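Local structure of putative DNA-binding protein (Ralstonia eutropha, 3HWU) at residues G79-H91 / R128-L142. The protein is of unknown function, with a PCC (DUF296) domain, and may bind DNA. Numbering follows the deposited sequence.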
loop_
_atom_site.group_PDB
_atom_site.type_symbol
_atom_site.label_atom_id
_atom_site.label_comp_id
_atom_site.label_asym_id
_atom_site.label_seq_id
_atom_site.Cartn_x
_atom_site.Cartn_y
_atom_site.Cartn_z
ATOM N N GLY A 79 -4.949 -0.292 -5.955
ATOM C CA GLY A 79 -5.989 -0.631 -6.923
ATOM C C GLY A 79 -5.558 -1.514 -8.058
ATOM O O GLY A 79 -4.455 -2.080 -8.024
ATOM N N SER A 80 -6.452 -1.692 -9.009
ATOM C CA SER A 80 -6.207 -2.496 -10.198
ATOM C C SER A 80 -6.769 -1.849 -11.437
ATOM O O SER A 80 -7.735 -1.093 -11.401
ATOM C CB SER A 80 -6.782 -3.905 -10.062
ATOM O OG SER A 80 -8.181 -3.879 -9.857
ATOM N N ILE A 81 -6.124 -2.189 -12.561
ATOM C CA ILE A 81 -6.594 -1.862 -13.923
ATOM C C ILE A 81 -7.090 -3.122 -14.584
ATOM O O ILE A 81 -6.373 -4.136 -14.639
ATOM C CB ILE A 81 -5.471 -1.280 -14.790
ATOM C CG1 ILE A 81 -4.868 -0.024 -14.124
ATOM C CG2 ILE A 81 -5.964 -0.924 -16.196
ATOM C CD1 ILE A 81 -3.695 0.655 -14.912
ATOM N N ALA A 82 -8.321 -3.070 -15.082
ATOM C CA ALA A 82 -8.899 -4.120 -15.888
ATOM C C ALA A 82 -9.877 -3.444 -16.862
ATOM O O ALA A 82 -9.772 -2.243 -17.107
ATOM C CB ALA A 82 -9.531 -5.227 -15.036
ATOM N N TRP A 83 -10.756 -4.240 -17.455
ATOM C CA TRP A 83 -11.632 -3.790 -18.544
ATOM C C TRP A 83 -13.067 -4.194 -18.286
ATOM O O TRP A 83 -13.323 -5.184 -17.621
ATOM C CB TRP A 83 -11.137 -4.352 -19.882
ATOM C CG TRP A 83 -9.742 -3.896 -20.144
ATOM C CD1 TRP A 83 -8.592 -4.468 -19.670
ATOM C CD2 TRP A 83 -9.342 -2.711 -20.858
ATOM N NE1 TRP A 83 -7.527 -3.708 -20.032
ATOM C CE2 TRP A 83 -7.947 -2.640 -20.785
ATOM C CE3 TRP A 83 -10.026 -1.751 -21.602
ATOM C CZ2 TRP A 83 -7.214 -1.642 -21.388
ATOM C CZ3 TRP A 83 -9.297 -0.758 -22.214
ATOM C CH2 TRP A 83 -7.909 -0.711 -22.117
ATOM N N LYS A 84 -14.001 -3.410 -18.808
ATOM C CA LYS A 84 -15.390 -3.809 -18.785
ATOM C C LYS A 84 -16.066 -3.192 -19.998
ATOM O O LYS A 84 -16.018 -1.983 -20.222
ATOM C CB LYS A 84 -16.067 -3.379 -17.476
ATOM C CG LYS A 84 -17.529 -3.857 -17.401
ATOM C CD LYS A 84 -18.106 -3.733 -16.029
ATOM C CE LYS A 84 -19.609 -4.207 -16.004
ATOM N NZ LYS A 84 -20.353 -3.846 -14.761
ATOM N N GLU A 85 -16.665 -4.057 -20.811
ATOM C CA GLU A 85 -17.381 -3.593 -22.024
ATOM C C GLU A 85 -16.476 -2.750 -22.897
ATOM O O GLU A 85 -16.882 -1.713 -23.444
ATOM C CB GLU A 85 -18.642 -2.845 -21.611
ATOM C CG GLU A 85 -19.655 -3.815 -21.076
ATOM C CD GLU A 85 -20.654 -3.223 -20.130
ATOM O OE1 GLU A 85 -20.807 -1.965 -20.060
ATOM O OE2 GLU A 85 -21.318 -4.043 -19.459
ATOM N N GLY A 86 -15.226 -3.189 -23.000
ATOM C CA GLY A 86 -14.266 -2.556 -23.866
ATOM C C GLY A 86 -13.577 -1.295 -23.374
ATOM O O GLY A 86 -12.752 -0.711 -24.085
ATOM N N LYS A 87 -13.953 -0.841 -22.188
ATOM C CA LYS A 87 -13.441 0.397 -21.606
ATOM C C LYS A 87 -12.614 0.061 -20.380
ATOM O O LYS A 87 -12.896 -0.934 -19.706
ATOM C CB LYS A 87 -14.590 1.297 -21.166
ATOM C CG LYS A 87 -15.518 1.699 -22.347
ATOM C CD LYS A 87 -16.555 2.719 -21.919
ATOM C CE LYS A 87 -17.629 2.103 -21.109
ATOM N N PRO A 88 -11.614 0.895 -20.087
ATOM C CA PRO A 88 -10.866 0.631 -18.865
ATOM C C PRO A 88 -11.748 0.727 -17.646
ATOM O O PRO A 88 -12.611 1.598 -17.567
ATOM C CB PRO A 88 -9.777 1.705 -18.852
ATOM C CG PRO A 88 -9.864 2.406 -20.085
ATOM C CD PRO A 88 -11.121 2.064 -20.801
ATOM N N SER A 89 -11.481 -0.147 -16.694
ATOM C CA SER A 89 -12.254 -0.265 -15.466
ATOM C C SER A 89 -11.306 -0.261 -14.292
ATOM O O SER A 89 -10.614 -1.250 -14.025
ATOM C CB SER A 89 -13.074 -1.545 -15.476
ATOM O OG SER A 89 -13.808 -1.712 -14.285
ATOM N N ILE A 90 -11.146 0.931 -13.696
ATOM C CA ILE A 90 -10.191 1.133 -12.598
ATOM C C ILE A 90 -10.942 0.859 -11.291
ATOM O O ILE A 90 -12.043 1.360 -11.046
ATOM C CB ILE A 90 -9.614 2.577 -12.601
ATOM C CG1 ILE A 90 -9.023 3.004 -13.930
ATOM C CG2 ILE A 90 -8.553 2.767 -11.536
ATOM C CD1 ILE A 90 -7.962 2.112 -14.497
ATOM N N HIS A 91 -10.337 0.093 -10.405
ATOM C CA HIS A 91 -10.863 -0.211 -9.086
ATOM C C HIS A 91 -9.816 0.273 -8.118
ATOM O O HIS A 91 -8.710 -0.279 -8.057
ATOM C CB HIS A 91 -11.071 -1.711 -8.911
ATOM C CG HIS A 91 -11.647 -2.086 -7.606
ATOM N ND1 HIS A 91 -11.610 -3.372 -7.102
ATOM C CD2 HIS A 91 -12.291 -1.334 -6.684
ATOM C CE1 HIS A 91 -12.243 -3.391 -5.942
ATOM N NE2 HIS A 91 -12.667 -2.165 -5.669
ATOM N N ARG A 128 -5.232 -10.199 -20.367
ATOM C CA ARG A 128 -6.334 -9.276 -20.497
ATOM C C ARG A 128 -7.452 -9.729 -19.568
ATOM O O ARG A 128 -8.008 -10.826 -19.750
ATOM C CB ARG A 128 -6.787 -9.201 -21.980
ATOM C CG ARG A 128 -8.059 -8.389 -22.287
ATOM C CD ARG A 128 -7.866 -6.915 -22.318
ATOM N NE ARG A 128 -9.196 -6.376 -22.650
ATOM C CZ ARG A 128 -9.431 -5.185 -23.147
ATOM N NH1 ARG A 128 -8.451 -4.377 -23.434
ATOM N NH2 ARG A 128 -10.699 -4.820 -23.386
ATOM N N LEU A 129 -7.817 -8.880 -18.594
ATOM C CA LEU A 129 -8.832 -9.242 -17.613
ATOM C C LEU A 129 -10.037 -8.317 -17.693
ATOM O O LEU A 129 -9.888 -7.098 -17.824
ATOM C CB LEU A 129 -8.267 -9.213 -16.190
ATOM C CG LEU A 129 -7.067 -10.077 -15.854
ATOM C CD1 LEU A 129 -6.700 -9.890 -14.348
ATOM C CD2 LEU A 129 -7.292 -11.526 -16.247
ATOM N N ASP A 130 -11.241 -8.895 -17.629
ATOM C CA ASP A 130 -12.450 -8.098 -17.467
ATOM C C ASP A 130 -13.005 -8.231 -16.051
ATOM O O ASP A 130 -12.708 -9.186 -15.323
ATOM C CB ASP A 130 -13.542 -8.468 -18.480
ATOM C CG ASP A 130 -13.268 -7.912 -19.858
ATOM O OD1 ASP A 130 -12.143 -8.204 -20.389
ATOM O OD2 ASP A 130 -14.165 -7.183 -20.382
ATOM N N ARG A 131 -13.755 -7.219 -15.664
ATOM C CA ARG A 131 -14.574 -7.260 -14.479
ATOM C C ARG A 131 -15.975 -7.638 -14.910
ATOM O O ARG A 131 -16.408 -7.304 -16.034
ATOM C CB ARG A 131 -14.665 -5.883 -13.845
ATOM C CG ARG A 131 -13.430 -5.325 -13.389
ATOM C CD ARG A 131 -13.605 -4.116 -12.326
ATOM N NE ARG A 131 -12.352 -3.445 -12.333
ATOM C CZ ARG A 131 -11.303 -3.813 -11.584
ATOM N NH1 ARG A 131 -11.423 -4.723 -10.634
ATOM N NH2 ARG A 131 -10.137 -3.260 -11.817
ATOM N N PHE A 132 -16.693 -8.301 -14.027
ATOM C CA PHE A 132 -18.065 -8.760 -14.335
ATOM C C PHE A 132 -18.875 -8.608 -13.064
ATOM O O PHE A 132 -18.345 -8.664 -11.957
ATOM C CB PHE A 132 -18.046 -10.268 -14.771
ATOM C CG PHE A 132 -17.644 -11.213 -13.654
ATOM C CD1 PHE A 132 -16.271 -11.380 -13.336
ATOM C CD2 PHE A 132 -18.601 -11.890 -12.869
ATOM C CE1 PHE A 132 -15.858 -12.169 -12.236
ATOM C CE2 PHE A 132 -18.197 -12.717 -11.799
ATOM C CZ PHE A 132 -16.844 -12.865 -11.485
ATOM N N VAL A 133 -20.197 -8.539 -13.201
ATOM C CA VAL A 133 -21.079 -8.528 -12.053
ATOM C C VAL A 133 -21.238 -9.949 -11.537
ATOM O O VAL A 133 -21.678 -10.828 -12.267
ATOM C CB VAL A 133 -22.469 -7.922 -12.388
ATOM C CG1 VAL A 133 -23.306 -7.901 -11.131
ATOM C CG2 VAL A 133 -22.286 -6.520 -12.970
ATOM N N ASP A 134 -20.898 -10.140 -10.263
ATOM C CA ASP A 134 -21.071 -11.398 -9.533
ATOM C C ASP A 134 -22.524 -11.482 -9.065
ATOM O O ASP A 134 -22.928 -10.796 -8.122
ATOM C CB ASP A 134 -20.108 -11.485 -8.337
ATOM C CG ASP A 134 -20.260 -12.757 -7.529
ATOM O OD1 ASP A 134 -21.394 -13.318 -7.472
ATOM O OD2 ASP A 134 -19.230 -13.154 -6.916
ATOM N N PRO A 135 -23.313 -12.343 -9.709
ATOM C CA PRO A 135 -24.749 -12.351 -9.408
ATOM C C PRO A 135 -25.101 -12.766 -7.993
ATOM O O PRO A 135 -26.185 -12.451 -7.536
ATOM C CB PRO A 135 -25.314 -13.300 -10.448
ATOM C CG PRO A 135 -24.201 -14.205 -10.798
ATOM C CD PRO A 135 -22.953 -13.397 -10.671
ATOM N N GLU A 136 -24.171 -13.381 -7.288
ATOM C CA GLU A 136 -24.422 -13.743 -5.898
ATOM C C GLU A 136 -24.410 -12.536 -4.975
ATOM O O GLU A 136 -25.048 -12.523 -3.928
ATOM C CB GLU A 136 -23.427 -14.827 -5.453
ATOM C CG GLU A 136 -23.579 -16.143 -6.237
ATOM N N ILE A 137 -23.708 -11.486 -5.355
ATOM C CA ILE A 137 -23.588 -10.285 -4.540
ATOM C C ILE A 137 -23.974 -8.957 -5.187
ATOM O O ILE A 137 -23.999 -7.912 -4.511
ATOM C CB ILE A 137 -22.126 -10.087 -4.071
ATOM C CG1 ILE A 137 -21.137 -10.033 -5.256
ATOM C CG2 ILE A 137 -21.775 -11.190 -3.108
ATOM C CD1 ILE A 137 -19.747 -9.577 -4.871
ATOM N N GLN A 138 -24.195 -8.937 -6.494
ATOM C CA GLN A 138 -24.618 -7.708 -7.176
ATOM C C GLN A 138 -23.526 -6.647 -7.067
ATOM O O GLN A 138 -23.786 -5.474 -6.756
ATOM C CB GLN A 138 -25.942 -7.159 -6.620
ATOM C CG GLN A 138 -27.074 -8.108 -6.733
ATOM C CD GLN A 138 -27.238 -8.627 -8.114
ATOM O OE1 GLN A 138 -27.193 -7.874 -9.098
ATOM N NE2 GLN A 138 -27.458 -9.918 -8.218
ATOM N N ALA A 139 -22.278 -7.083 -7.280
ATOM C CA ALA A 139 -21.113 -6.177 -7.319
ATOM C C ALA A 139 -20.133 -6.644 -8.389
ATOM O O ALA A 139 -20.066 -7.836 -8.720
ATOM C CB ALA A 139 -20.430 -6.147 -5.964
ATOM N N ASN A 140 -19.376 -5.692 -8.922
ATOM C CA ASN A 140 -18.316 -5.988 -9.881
ATOM C C ASN A 140 -17.159 -6.721 -9.211
ATOM O O ASN A 140 -16.719 -6.283 -8.157
ATOM C CB ASN A 140 -17.779 -4.712 -10.531
ATOM C CG ASN A 140 -18.735 -4.122 -11.515
ATOM O OD1 ASN A 140 -19.097 -2.939 -11.412
ATOM N ND2 ASN A 140 -19.171 -4.918 -12.458
ATOM N N VAL A 141 -16.674 -7.766 -9.852
ATOM C CA VAL A 141 -15.522 -8.522 -9.378
ATOM C C VAL A 141 -14.565 -8.719 -10.558
ATOM O O VAL A 141 -14.977 -8.883 -11.718
ATOM C CB VAL A 141 -15.961 -9.904 -8.843
ATOM C CG1 VAL A 141 -14.770 -10.786 -8.516
ATOM C CG2 VAL A 141 -16.912 -9.756 -7.627
ATOM N N LEU A 142 -13.258 -8.753 -10.264
ATOM C CA LEU A 142 -12.245 -9.007 -11.268
ATOM C C LEU A 142 -12.226 -10.479 -11.645
ATOM O O LEU A 142 -12.044 -11.320 -10.788
ATOM C CB LEU A 142 -10.881 -8.578 -10.715
ATOM C CG LEU A 142 -9.662 -8.638 -11.632
ATOM C CD1 LEU A 142 -9.892 -7.857 -12.949
ATOM C CD2 LEU A 142 -8.423 -8.125 -10.878
HETATM O O HOH W 1 -16.552 -6.834 -20.365
HETATM O O HOH W 2 -13.662 -5.572 -22.352
HETATM O O HOH W 3 -10.845 -2.566 -25.133
#
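With CG turned away from its carbonyl carbon (chi1 -62°) and the chain extended as far as NE, Arg-131 reaches across the hairpin 79-91, where its guanidinium lies between Ala-82 CB on one face and His-91 CB on the other. Arginine suits this place because its in-plane N-H groups can serve several acceptors at once: NH2 bonds Ser-80 OG at 2.8 Å, while NE and NH2 together grip Ser-89 O, NH2 at 3.0 Å. That carbonyl also accepts from Ala-82 N. The methyl of Ala-82 is small enough for the flat group to lie against it, and Leu-142 CD1 presses tightly on Ala-82 CB at 3.4 Å. At the far end Arg-128, bent at chi2 (78°), lays its guanidinium flat on the indole of Trp-83 in a cation-pi stack, planes 10° apart. Between the two arginines a single beta bridge joins Trp-83 to Asp-130, with Arg-131 N bonded to Trp-83 O at 2.9 Å. Glu-119 of the second subunit forms a salt bridge with Arg-131 NH1 and hydrogen bonds with Ser-80 OG and His-91 ND1. The small hairpin 131-142 crosses the end of strands 72-84 and 87-97 steeply; their Ile-81 and Ile-90 pack against helix 25-35 and strand 40-49.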